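Local atomic coordinates of bottromycin amidohydrolase (Streptomyces purpureus, PDB entry 6I5S), a protein that probably hydrolyses an amide next to a thiazoline in a bottromycin precursor, acting as a zinc-dependent amidohydrolase that gates the biosynthetic pathway. Residues Asp251-His256 with Gly330-Ala335; Ala341-Gly346 with Ala365-Ala370. All coordinates share one frame; numbering follows the deposited sequence.

Contact 1 of 2, residues Asp251-His256 with Gly330-Ala335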
# COMPACT_ATOMS: atom_id res chain seq x y z
N ASP A 251 -22.66 -16.60 1.74
CA ASP A 251 -23.30 -17.04 2.98
C ASP A 251 -22.89 -16.15 4.15
O ASP A 251 -23.73 -15.80 5.00
CB ASP A 251 -22.92 -18.48 3.26
CG ASP A 251 -23.64 -19.48 2.34
OD1 ASP A 251 -24.55 -19.08 1.54
OD2 ASP A 251 -23.28 -20.68 2.43
N ALA A 252 -21.60 -15.81 4.24
CA ALA A 252 -21.13 -14.95 5.31
C ALA A 252 -21.83 -13.60 5.26
O ALA A 252 -22.27 -13.06 6.29
CB ALA A 252 -19.62 -14.77 5.19
N LEU A 253 -21.96 -13.03 4.07
CA LEU A 253 -22.58 -11.72 3.97
C LEU A 253 -24.07 -11.81 4.23
O LEU A 253 -24.65 -10.91 4.84
CB LEU A 253 -22.30 -11.12 2.59
CG LEU A 253 -20.82 -10.77 2.34
CD1 LEU A 253 -20.53 -10.44 0.90
CD2 LEU A 253 -20.43 -9.62 3.22
N ARG A 254 -24.70 -12.91 3.79
CA ARG A 254 -26.10 -13.16 4.11
C ARG A 254 -26.33 -13.04 5.61
O ARG A 254 -27.32 -12.45 6.05
CB ARG A 254 -26.51 -14.54 3.57
CG ARG A 254 -27.73 -15.21 4.21
CD ARG A 254 -28.99 -14.51 3.88
NE ARG A 254 -30.16 -15.28 4.29
CZ ARG A 254 -30.60 -15.37 5.54
NH1 ARG A 254 -29.96 -14.74 6.52
NH2 ARG A 254 -31.69 -16.09 5.83
N HIS A 255 -25.39 -13.56 6.42
CA HIS A 255 -25.52 -13.53 7.88
C HIS A 255 -24.82 -12.32 8.50
O HIS A 255 -24.38 -12.40 9.65
CB HIS A 255 -25.00 -14.83 8.49
CG HIS A 255 -25.79 -16.04 8.10
ND1 HIS A 255 -27.07 -16.27 8.54
CD2 HIS A 255 -25.47 -17.08 7.29
CE1 HIS A 255 -27.52 -17.41 8.02
NE2 HIS A 255 -26.56 -17.92 7.26
N HIS A 256 -24.73 -11.21 7.78
CA HIS A 256 -24.04 -10.03 8.28
C HIS A 256 -24.98 -8.83 8.33
O HIS A 256 -25.78 -8.63 7.41
CB HIS A 256 -22.81 -9.72 7.41
CG HIS A 256 -21.97 -8.59 7.92
ND1 HIS A 256 -22.18 -7.28 7.55
CD2 HIS A 256 -20.94 -8.57 8.80
CE1 HIS A 256 -21.31 -6.50 8.17
NE2 HIS A 256 -20.55 -7.27 8.93
N GLY A 330 -17.06 -3.40 -0.00
CA GLY A 330 -16.77 -1.98 0.05
C GLY A 330 -17.76 -1.24 0.92
O GLY A 330 -17.38 -0.34 1.66
N ARG A 331 -19.05 -1.62 0.85
CA ARG A 331 -20.03 -0.98 1.73
C ARG A 331 -19.77 -1.32 3.19
O ARG A 331 -20.02 -0.48 4.07
CB ARG A 331 -21.46 -1.36 1.29
CG ARG A 331 -21.81 -0.77 -0.10
CD ARG A 331 -23.31 -0.74 -0.31
NE ARG A 331 -23.85 -2.07 -0.59
CZ ARG A 331 -23.77 -2.67 -1.77
NH1 ARG A 331 -23.17 -2.06 -2.79
NH2 ARG A 331 -24.30 -3.87 -1.93
N ILE A 332 -19.23 -2.50 3.47
CA ILE A 332 -18.84 -2.84 4.85
C ILE A 332 -17.70 -1.94 5.32
O ILE A 332 -17.74 -1.41 6.45
CB ILE A 332 -18.46 -4.32 4.97
CG1 ILE A 332 -19.70 -5.19 4.77
CG2 ILE A 332 -17.83 -4.57 6.34
CD1 ILE A 332 -19.40 -6.66 4.71
N ALA A 333 -16.70 -1.72 4.45
CA ALA A 333 -15.60 -0.79 4.74
C ALA A 333 -16.14 0.60 5.03
O ALA A 333 -15.74 1.23 6.01
CB ALA A 333 -14.61 -0.77 3.58
N ARG A 334 -17.13 1.07 4.23
CA ARG A 334 -17.71 2.40 4.49
C ARG A 334 -18.43 2.42 5.83
O ARG A 334 -18.31 3.38 6.61
CB ARG A 334 -18.68 2.84 3.39
CG ARG A 334 -19.30 4.24 3.70
CD ARG A 334 -20.23 4.74 2.63
NE ARG A 334 -21.35 3.83 2.40
CZ ARG A 334 -22.41 4.12 1.66
NH1 ARG A 334 -22.52 5.31 1.09
NH2 ARG A 334 -23.36 3.21 1.50
N ALA A 335 -19.18 1.36 6.12
CA ALA A 335 -19.94 1.33 7.36
C ALA A 335 -19.00 1.30 8.56
O ALA A 335 -19.29 1.91 9.60
CB ALA A 335 -20.86 0.09 7.36
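Ile332 reaches out from the long helix 316-338 and puts its CD1 methyl into the angle between Leu253, in the last turn of helix 245-254, and His256 just past its end. Helix 316-338 is probably part of the barrel domain usual in the amidohydrolase family, and here the end of helix 245-254 packs against its flank. The backbones stay well apart, with the CA atoms of His256 and Ile332 9.5 Å from each other, so long side chains bridge the gap.

Leu253 and His256 both point across to Ile332 but offer it different surfaces. Leu253 brings one branch obliquely to the isoleucine tip, and its CD2 lies 3.5 Å from Ile332 CD1, tighter than usual for two methyls. His256 comes from the opposite direction and turns a face of its imidazole to the same methyl, in a CH-pi contact. Ile332 CD1 lies 4.2 Å from the ring centroid, 23° off the normal, displaced toward the rim where ND1 and CE1 sit. With CG anti to its backbone N (chi1 -175°), the histidine side chain extends toward helix 316-338.

His255 has already left helical geometry, while His256 N still bonds to Leu253 O at 3.0 Å, which keeps the two contact residues close together. Leu253 O also receives a weak hydrogen bond from Arg328, one turn earlier on the long helix. Val234 packs on Leu253 and Leu261 on His256. At the histidine end, Ile332 CG1 adds a second touch, 4.0 Å from His256 CE1.

Contact 2 of 2, residues Ala341-Gly346 with Ala365-Ala370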
# COMPACT_ATOMS: atom_id res chain seq x y z
N ALA A 341 -14.00 3.32 12.65
CA ALA A 341 -12.79 2.62 12.24
C ALA A 341 -11.93 3.55 11.39
O ALA A 341 -12.40 4.50 10.77
CB ALA A 341 -13.09 1.37 11.42
N ARG A 342 -10.66 3.22 11.32
CA ARG A 342 -9.66 4.06 10.67
C ARG A 342 -9.20 3.28 9.44
O ARG A 342 -8.35 2.40 9.51
CB ARG A 342 -8.51 4.43 11.65
CG ARG A 342 -9.02 5.25 12.85
CD ARG A 342 -7.94 5.52 13.89
NE ARG A 342 -7.09 6.59 13.37
CZ ARG A 342 -6.06 7.11 14.03
NH1 ARG A 342 -5.77 6.70 15.26
NH2 ARG A 342 -5.33 8.05 13.47
N LEU A 343 -9.73 3.66 8.30
CA LEU A 343 -9.42 2.92 7.09
C LEU A 343 -8.03 3.27 6.55
O LEU A 343 -7.51 4.36 6.78
CB LEU A 343 -10.45 3.20 6.01
CG LEU A 343 -11.81 2.58 6.24
CD1 LEU A 343 -12.76 3.08 5.09
CD2 LEU A 343 -11.77 1.12 6.24
N LEU A 344 -7.46 2.31 5.84
CA LEU A 344 -6.16 2.43 5.17
C LEU A 344 -6.32 2.00 3.73
O LEU A 344 -7.22 1.22 3.37
CB LEU A 344 -5.08 1.54 5.88
CG LEU A 344 -4.88 1.80 7.36
CD1 LEU A 344 -4.04 0.66 7.99
CD2 LEU A 344 -4.14 3.14 7.52
N VAL A 345 -5.42 2.48 2.89
CA VAL A 345 -5.43 2.18 1.46
C VAL A 345 -4.29 1.24 1.18
O VAL A 345 -3.12 1.67 1.13
CB VAL A 345 -5.31 3.45 0.62
CG1 VAL A 345 -5.41 3.09 -0.79
CG2 VAL A 345 -6.32 4.50 1.00
N GLY A 346 -4.59 -0.05 1.01
CA GLY A 346 -3.57 -1.03 0.68
C GLY A 346 -4.06 -1.87 -0.47
O GLY A 346 -5.26 -1.97 -0.73
N ALA A 365 -10.29 4.27 -5.79
CA ALA A 365 -11.54 4.20 -6.56
C ALA A 365 -12.55 3.23 -5.92
O ALA A 365 -13.74 3.53 -5.85
CB ALA A 365 -11.23 3.81 -8.00
N GLU A 366 -12.09 2.07 -5.46
CA GLU A 366 -12.99 1.15 -4.74
C GLU A 366 -13.62 1.81 -3.53
O GLU A 366 -14.83 1.66 -3.29
CB GLU A 366 -12.26 -0.11 -4.27
CG GLU A 366 -11.78 -1.08 -5.36
CD GLU A 366 -12.84 -1.99 -5.92
OE1 GLU A 366 -13.89 -2.15 -5.27
OE2 GLU A 366 -12.61 -2.58 -7.01
N LEU A 367 -12.82 2.53 -2.73
CA LEU A 367 -13.33 3.13 -1.51
C LEU A 367 -14.29 4.28 -1.81
O LEU A 367 -15.32 4.43 -1.15
CB LEU A 367 -12.15 3.62 -0.66
CG LEU A 367 -11.31 2.48 -0.05
CD1 LEU A 367 -9.98 3.02 0.43
CD2 LEU A 367 -12.09 1.87 1.12
N THR A 368 -13.99 5.09 -2.84
CA THR A 368 -14.92 6.18 -3.15
C THR A 368 -16.19 5.66 -3.84
O THR A 368 -17.28 6.22 -3.62
CB THR A 368 -14.23 7.25 -4.03
OG1 THR A 368 -13.65 6.66 -5.21
CG2 THR A 368 -13.13 7.93 -3.22
N ARG A 369 -16.09 4.59 -4.65
CA ARG A 369 -17.29 3.96 -5.20
C ARG A 369 -18.23 3.50 -4.10
O ARG A 369 -19.44 3.54 -4.26
CB ARG A 369 -16.97 2.76 -6.10
CG ARG A 369 -16.49 3.11 -7.47
CD ARG A 369 -16.59 1.93 -8.45
NE ARG A 369 -15.74 0.77 -8.20
CZ ARG A 369 -14.46 0.64 -8.52
NH1 ARG A 369 -13.79 1.58 -9.13
NH2 ARG A 369 -13.88 -0.49 -8.24
N ALA A 370 -17.67 3.01 -2.98
CA ALA A 370 -18.45 2.59 -1.82
C ALA A 370 -19.06 3.75 -1.05
O ALA A 370 -19.90 3.51 -0.17
CB ALA A 370 -17.57 1.74 -0.91
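The chain of 341-346 runs extended through the short strand 342-343 and past the helical turn 365-370, coming nearest at Val345 and Leu367, whose CA atoms are 8.5 Å apart. Leu367 fills that gap from the helix side. Its CG stands anti to the carbonyl carbon (chi1 -70°), and its two methyls part to meet different residues of the strand segment. CD1 approaches Val345, coming in at a slant, and rests 4.0 Å from Val345 CG2. CD2 turns to Leu343, with 4.2 Å between Leu367 CD2 and Leu343 CD1. Leu344 O lies 4.4 Å from Leu367 CD1, while the Leu344 side chain sets off away from the helix and packs on Phe268 and Cys270 of strand 268-270. All four residues are buried, and the separations suit ordinary apolar packing.

Polar groups of the helix lie off this interface. Arg369 NH2 reaches Glu366 OE2 at 2.7 Å, the carboxylate oxygen lying at the edge of the guanidinium and in its plane. Arg277 forms a second salt bridge to the same OE2, so two cations would be expected to favour the charged carboxylate. On the strand, Arg342 pairs with Asp384 and Asp387.

Strand 342-343 lies beside 268-270 in a parallel sheet, while Val345 is tied by a backbone hydrogen bond to Ala93, next to the zinc ligand His94. Two residues beyond Gly346 comes Asp348, another zinc ligand. A barrel strand leading to a metal-binding aspartate, with the helix that follows packed on its outer side, is characteristic of the amidohydrolase (beta/alpha) barrel.

The centre of contact 1 lies toward the periphery, about 23 Å from the chain's centre, that of contact 2 about 12 Å; the two are 14 Å apart. Helix 316-338 joins them, since it supplies 330-335 and then leads into strand 342-343. Contact 1 sets a helix end and the residues just after it against a helix, and includes His256, an exposed residue, beside two buried ones; contact 2 is strand against helix with aliphatic groups and a backbone carbonyl, all buried. The two also touch directly: Ala370 CB packs 3.3 Å from Gly330 O, and Ala333 O lies 3.6 Å from Leu343 CD1. Ile332 thus faces contact 1, while Gly330 and Ala333 touch contact 2.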